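Local atomic coordinates of lipolytic enzyme, G-D-S-L family (Bacteroides thetaiotaomicron, PDB entry 7BR2), a protein that metabolises the drug diltiazem in a gut bacterium, as a serine esterase of the SGNH (GDSL) hydrolase family. Residues A[92-98]-A[150-155]; A[140-146]-A[199-205]. One frame throughout, in Å; residues are numbered along the deposited sequence.

Contact 1: residues A[92-98]-A[150-155]; sequences SGYYEYN and TVFKKK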
loop_
_atom_site.group_PDB
_atom_site.type_symbol
_atom_site.label_atom_id
_atom_site.label_comp_id
_atom_site.label_asym_id
_atom_site.label_seq_id
_atom_site.Cartn_x
_atom_site.Cartn_y
_atom_site.Cartn_z
ATOM N N SER A 92 -3.608 16.953 14.736
ATOM C CA SER A 92 -3.569 16.737 16.177
ATOM C C SER A 92 -2.544 17.618 16.882
ATOM O O SER A 92 -2.706 17.899 18.074
ATOM C CB SER A 92 -3.266 15.274 16.479
ATOM O OG SER A 92 -2.202 14.816 15.667
ATOM N N GLY A 93 -1.510 18.076 16.188
ATOM C CA GLY A 93 -0.470 18.864 16.817
ATOM C C GLY A 93 0.606 18.013 17.471
ATOM O O GLY A 93 0.536 16.782 17.526
ATOM N N TYR A 94 1.642 18.689 17.970
ATOM C CA TYR A 94 2.814 17.940 18.413
ATOM C C TYR A 94 3.363 18.363 19.779
ATOM O O TYR A 94 3.028 17.760 20.807
ATOM C CB TYR A 94 3.907 18.056 17.350
ATOM C CG TYR A 94 3.550 17.427 16.016
ATOM C CD1 TYR A 94 3.821 16.085 15.773
ATOM C CD2 TYR A 94 2.953 18.174 14.995
ATOM C CE1 TYR A 94 3.514 15.497 14.563
ATOM C CE2 TYR A 94 2.639 17.589 13.766
ATOM C CZ TYR A 94 2.926 16.246 13.565
ATOM O OH TYR A 94 2.625 15.636 12.375
ATOM N N TYR A 95 4.204 19.401 19.803
ATOM C CA TYR A 95 5.020 19.679 20.989
ATOM C C TYR A 95 4.172 20.123 22.182
ATOM O O TYR A 95 4.489 19.790 23.331
ATOM C CB TYR A 95 6.087 20.722 20.657
ATOM C CG TYR A 95 7.225 20.185 19.812
ATOM C CD1 TYR A 95 7.158 20.207 18.421
ATOM C CD2 TYR A 95 8.367 19.658 20.405
ATOM C CE1 TYR A 95 8.201 19.719 17.640
ATOM C CE2 TYR A 95 9.418 19.168 19.633
ATOM C CZ TYR A 95 9.330 19.201 18.250
ATOM O OH TYR A 95 10.367 18.711 17.476
ATOM N N GLU A 96 3.096 20.876 21.935
ATOM C CA GLU A 96 2.286 21.410 23.025
ATOM C C GLU A 96 1.644 20.338 23.896
ATOM O O GLU A 96 1.138 20.673 24.974
ATOM C CB GLU A 96 1.176 22.310 22.485
ATOM C CG GLU A 96 1.611 23.641 21.900
ATOM C CD GLU A 96 2.045 23.547 20.446
ATOM O OE1 GLU A 96 2.448 22.446 20.001
ATOM O OE2 GLU A 96 1.933 24.573 19.739
ATOM N N TYR A 97 1.636 19.070 23.475
ATOM C CA TYR A 97 1.078 18.038 24.345
ATOM C C TYR A 97 1.930 17.832 25.583
ATOM O O TYR A 97 1.426 17.310 26.583
ATOM C CB TYR A 97 0.923 16.706 23.604
ATOM C CG TYR A 97 -0.297 16.659 22.728
ATOM C CD1 TYR A 97 -1.570 16.547 23.285
ATOM C CD2 TYR A 97 -0.191 16.749 21.342
ATOM C CE1 TYR A 97 -2.704 16.518 22.491
ATOM C CE2 TYR A 97 -1.323 16.723 20.536
ATOM C CZ TYR A 97 -2.579 16.610 21.116
ATOM O OH TYR A 97 -3.714 16.587 20.334
ATOM N N ASN A 98 3.203 18.223 25.539
ATOM C CA ASN A 98 4.081 18.109 26.691
ATOM C C ASN A 98 4.218 19.432 27.430
ATOM O O ASN A 98 5.088 19.569 28.300
ATOM C CB ASN A 98 5.446 17.583 26.247
ATOM C CG ASN A 98 5.369 16.169 25.680
ATOM O OD1 ASN A 98 4.450 15.402 25.985
ATOM N ND2 ASN A 98 6.319 15.832 24.825
ATOM N N THR A 150 11.416 11.860 21.893
ATOM C CA THR A 150 10.549 12.127 23.031
ATOM C C THR A 150 9.077 12.015 22.626
ATOM O O THR A 150 8.682 12.485 21.554
ATOM C CB THR A 150 10.831 13.525 23.580
ATOM O OG1 THR A 150 12.247 13.687 23.743
ATOM C CG2 THR A 150 10.220 13.657 24.956
ATOM N N VAL A 151 8.265 11.414 23.495
ATOM C CA VAL A 151 6.870 11.110 23.176
ATOM C C VAL A 151 6.003 12.347 23.378
ATOM O O VAL A 151 6.053 12.981 24.438
ATOM C CB VAL A 151 6.356 9.958 24.051
ATOM C CG1 VAL A 151 4.866 9.739 23.841
ATOM C CG2 VAL A 151 7.117 8.708 23.771
ATOM N N PHE A 152 5.176 12.672 22.380
ATOM C CA PHE A 152 4.128 13.677 22.551
ATOM C C PHE A 152 2.938 13.006 23.228
ATOM O O PHE A 152 2.164 12.293 22.589
ATOM C CB PHE A 152 3.765 14.319 21.213
ATOM C CG PHE A 152 4.944 14.938 20.499
ATOM C CD1 PHE A 152 5.697 15.933 21.114
ATOM C CD2 PHE A 152 5.328 14.505 19.244
ATOM C CE1 PHE A 152 6.791 16.499 20.476
ATOM C CE2 PHE A 152 6.430 15.071 18.604
ATOM C CZ PHE A 152 7.158 16.064 19.224
ATOM N N LYS A 153 2.786 13.245 24.534
ATOM C CA LYS A 153 1.901 12.428 25.355
ATOM C C LYS A 153 0.440 12.626 24.971
ATOM O O LYS A 153 -0.054 13.756 24.897
ATOM C CB LYS A 153 2.112 12.751 26.841
ATOM C CG LYS A 153 3.417 12.217 27.406
ATOM C CD LYS A 153 3.577 12.460 28.904
ATOM C CE LYS A 153 4.361 13.717 29.245
ATOM N NZ LYS A 153 3.555 14.954 29.216
ATOM N N LYS A 154 -0.245 11.507 24.744
ATOM C CA LYS A 154 -1.675 11.442 24.459
ATOM C C LYS A 154 -2.064 12.043 23.104
ATOM O O LYS A 154 -3.251 12.289 22.848
ATOM C CB LYS A 154 -2.490 12.058 25.598
ATOM C CG LYS A 154 -2.336 11.263 26.895
ATOM C CD LYS A 154 -2.941 9.886 26.639
ATOM C CE LYS A 154 -2.919 8.952 27.830
ATOM N NZ LYS A 154 -3.471 7.620 27.448
ATOM N N LYS A 155 -1.090 12.227 22.212
ATOM C CA LYS A 155 -1.371 12.755 20.883
ATOM C C LYS A 155 -2.250 11.790 20.081
ATOM O O LYS A 155 -3.199 12.211 19.388
ATOM C CB LYS A 155 -0.038 13.058 20.187
ATOM C CG LYS A 155 -0.049 13.094 18.676
ATOM C CD LYS A 155 1.309 13.518 18.131
ATOM C CE LYS A 155 1.351 13.482 16.603
ATOM N NZ LYS A 155 0.446 14.475 15.973
#
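Lys155 reaches across to the 92-98 loop and gives its ammonium to two acceptors there: NZ lies 2.7 Å from Ser92 OG and 2.8 Å from Gly93 O. Met89 O takes a further bond from the same nitrogen, so three oxygens grip the buried ammonium. The Lys155 chain is extended as far as CE, and the turn at its last torsion (chi4 66°) brings NZ over one face of the Tyr94 ring, 3.8 Å from the centroid, a cation-pi contact. At the other end Asn98 reads the backbone of 151-153 with its amide: ND2 donates to Val151 O at 2.9 Å from above the carbonyl plane, and Lys153 N gives OD1 a nearly straight bond of 3.1 Å.

Between these two polar ends sits Phe152. One edge of its ring points into the face of Tyr95, with centroids 4.8 Å apart and planes at 68°, while Tyr94 lays CB over the Phe152 face and turns its own ring edge toward it in an offset edge-to-face pair. Tyr97 receives Lys155 CA over the centre of its ring, and its hydroxyl bonds to Ser92 O and to Thr158. A lysine held by oxygens and an aromatic face probably stays protonated, tying the start of helix 155-173 to the loop that follows strand 82-85.

Contact 2: residues A[140-146]-A[199-205]; sequences YDETAQI and TLCGNDR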
loop_
_atom_site.group_PDB
_atom_site.type_symbol
_atom_site.label_atom_id
_atom_site.label_comp_id
_atom_site.label_asym_id
_atom_site.label_seq_id
_atom_site.Cartn_x
_atom_site.Cartn_y
_atom_site.Cartn_z
ATOM N N TYR A 140 0.083 7.636 15.875
ATOM C CA TYR A 140 1.308 8.101 16.516
ATOM C C TYR A 140 1.677 7.113 17.621
ATOM O O TYR A 140 0.898 6.905 18.559
ATOM C CB TYR A 140 1.128 9.505 17.084
ATOM C CG TYR A 140 2.357 10.032 17.792
ATOM C CD1 TYR A 140 3.428 10.555 17.079
ATOM C CD2 TYR A 140 2.456 9.986 19.176
ATOM C CE1 TYR A 140 4.559 11.028 17.726
ATOM C CE2 TYR A 140 3.592 10.462 19.835
ATOM C CZ TYR A 140 4.637 10.978 19.106
ATOM O OH TYR A 140 5.760 11.451 19.758
ATOM N N ASP A 141 2.845 6.483 17.505
ATOM C CA ASP A 141 3.217 5.409 18.426
ATOM C C ASP A 141 3.770 6.004 19.718
ATOM O O ASP A 141 4.941 6.376 19.793
ATOM C CB ASP A 141 4.245 4.490 17.789
ATOM C CG ASP A 141 4.484 3.245 18.610
ATOM O OD1 ASP A 141 3.949 3.153 19.742
ATOM O OD2 ASP A 141 5.240 2.376 18.135
ATOM N N GLU A 142 2.943 6.022 20.761
ATOM C CA GLU A 142 3.309 6.595 22.052
ATOM C C GLU A 142 4.065 5.635 22.963
ATOM O O GLU A 142 4.729 6.089 23.899
ATOM C CB GLU A 142 2.032 7.038 22.774
ATOM C CG GLU A 142 1.256 8.144 22.096
ATOM C CD GLU A 142 -0.082 8.419 22.780
ATOM O OE1 GLU A 142 -0.421 7.707 23.753
ATOM O OE2 GLU A 142 -0.739 9.415 22.421
ATOM N N THR A 143 4.025 4.330 22.682
ATOM C CA THR A 143 4.523 3.323 23.607
ATOM C C THR A 143 5.894 2.762 23.234
ATOM O O THR A 143 6.572 2.199 24.100
ATOM C CB THR A 143 3.493 2.187 23.733
ATOM O OG1 THR A 143 3.329 1.516 22.475
ATOM C CG2 THR A 143 2.148 2.754 24.147
ATOM N N ALA A 144 6.324 2.909 21.984
ATOM C CA ALA A 144 7.614 2.383 21.558
ATOM C C ALA A 144 8.750 3.088 22.292
ATOM O O ALA A 144 8.641 4.265 22.647
ATOM C CB ALA A 144 7.758 2.553 20.053
ATOM N N GLN A 145 9.816 2.347 22.603
ATOM C CA GLN A 145 10.996 2.949 23.229
ATOM C C GLN A 145 12.069 3.239 22.179
ATOM O O GLN A 145 12.908 2.388 21.850
ATOM C CB GLN A 145 11.509 2.091 24.365
ATOM C CG GLN A 145 10.461 2.045 25.459
ATOM C CD GLN A 145 11.009 1.630 26.796
ATOM O OE1 GLN A 145 12.190 1.293 26.920
ATOM N NE2 GLN A 145 10.129 1.568 27.797
ATOM N N ILE A 146 12.038 4.460 21.653
ATOM C CA ILE A 146 12.992 4.937 20.652
ATOM C C ILE A 146 14.001 5.859 21.318
ATOM O O ILE A 146 13.641 6.723 22.139
ATOM C CB ILE A 146 12.316 5.658 19.469
ATOM C CG1 ILE A 146 11.568 4.706 18.524
ATOM C CG2 ILE A 146 13.354 6.329 18.599
ATOM C CD1 ILE A 146 10.564 3.845 19.100
ATOM N N THR A 199 8.551 -0.787 16.258
ATOM C CA THR A 199 7.426 0.069 15.909
ATOM C C THR A 199 7.085 -0.110 14.439
ATOM O O THR A 199 7.962 -0.343 13.606
ATOM C CB THR A 199 7.739 1.543 16.210
ATOM O OG1 THR A 199 6.657 2.373 15.777
ATOM C CG2 THR A 199 9.014 1.967 15.521
ATOM N N LEU A 200 5.793 -0.026 14.141
ATOM C CA LEU A 200 5.335 0.086 12.764
ATOM C C LEU A 200 5.472 1.502 12.222
ATOM O O LEU A 200 5.283 1.706 11.017
ATOM C CB LEU A 200 3.872 -0.340 12.638
ATOM C CG LEU A 200 3.524 -1.814 12.750
ATOM C CD1 LEU A 200 2.026 -1.984 12.534
ATOM C CD2 LEU A 200 4.340 -2.677 11.791
ATOM N N CYS A 201 5.722 2.483 13.090
ATOM C CA CYS A 201 5.649 3.890 12.735
ATOM C C CYS A 201 7.018 4.566 12.601
ATOM O O CYS A 201 7.171 5.745 12.915
ATOM C CB CYS A 201 4.765 4.629 13.733
ATOM S SG CYS A 201 3.140 3.804 13.970
ATOM N N GLY A 202 8.020 3.839 12.112
ATOM C CA GLY A 202 9.247 4.482 11.672
ATOM C C GLY A 202 10.107 5.009 12.812
ATOM O O GLY A 202 9.833 4.801 13.995
ATOM N N ASN A 203 11.153 5.745 12.421
ATOM C CA ASN A 203 12.133 6.256 13.379
ATOM C C ASN A 203 11.587 7.376 14.259
ATOM O O ASN A 203 12.180 7.661 15.302
ATOM C CB ASN A 203 13.386 6.755 12.644
ATOM C CG ASN A 203 13.701 5.945 11.382
ATOM O OD1 ASN A 203 13.640 4.713 11.380
ATOM N ND2 ASN A 203 14.065 6.643 10.309
ATOM N N ASP A 204 10.482 8.021 13.874
ATOM C CA ASP A 204 10.021 9.220 14.560
ATOM C C ASP A 204 8.631 9.060 15.156
ATOM O O ASP A 204 8.017 10.064 15.554
ATOM C CB ASP A 204 10.034 10.431 13.618
ATOM C CG ASP A 204 9.069 10.280 12.443
ATOM O OD1 ASP A 204 8.372 9.242 12.339
ATOM O OD2 ASP A 204 8.999 11.214 11.618
ATOM N N ARG A 205 8.106 7.838 15.205
ATOM C CA ARG A 205 6.796 7.506 15.750
ATOM C C ARG A 205 5.651 7.982 14.862
ATOM O O ARG A 205 4.471 7.753 15.206
ATOM C CB ARG A 205 6.598 8.077 17.161
ATOM C CG ARG A 205 7.806 7.889 18.070
ATOM C CD ARG A 205 7.581 8.551 19.411
ATOM N NE ARG A 205 7.354 7.527 20.413
ATOM C CZ ARG A 205 8.271 7.059 21.243
ATOM N NH1 ARG A 205 7.920 6.119 22.096
ATOM N NH2 ARG A 205 9.508 7.547 21.255
#
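Arg205 lies obliquely against the Tyr140 ring, its CB 3.6 Å from Tyr140 CE1 and its CD 3.4 Å from Tyr140 OH. Further out the Arg205 chain bends at chi3 (107°), and its NE donates to Asp141 O at 2.7 Å, almost in the guanidinium plane. The backbone answers in the other direction, Asp141 N bonding to Arg205 O at 3.1 Å on a lone pair in the carbonyl plane, so Asp141 and Arg205 are joined twice. Ile146 CD1 sits over one face of the guanidinium. The modelled approach of NH1 to the Ala144 carbonyl is too short to be trusted.

Asp141 divides its carboxylate between the segments. Asp141 OD2 accepts from Thr199 OG1 at 2.8 Å through its anti lone pair, and OD1 takes Thr143 N and Ala144 N from the same face, the first closing an Asx turn and the second extending it to an Asx motif. Thr199 OG1 in turn accepts from Cys201 N in an ST turn. In the turn from Gly202 to Arg205, packed against the loop after strand 131-136, Asp204 leaves the backbone pointing away from 140-146, and its OD2 bonds to His207 ND1, a pairing consistent with the acid and base of an SGNH hydrolase Ser-His-Asp triad.

Both contacts draw on the chain between strand 131-136 and helix 155-173: contact 2 uses residues 140-146 and contact 1 the end of the loop with the first residue of the helix. They meet where Tyr140 OH bonds to Phe152 N, 3.0 Å away, and Val151 packs on Arg205. Each is partly buried, though contact 2 lies nearer the chain centre, its own centre about 19 Å from it against about 27 Å. Contact 1 combines an aromatic cluster with a gripped lysine and an Asn98 amide bonded to backbone; contact 2 centres on Arg205, tied to backbone, with the Asp141 carboxylate network beside it. Contact 2 contains the putative triad aspartate; Tyr94 lies near that triad without touching it.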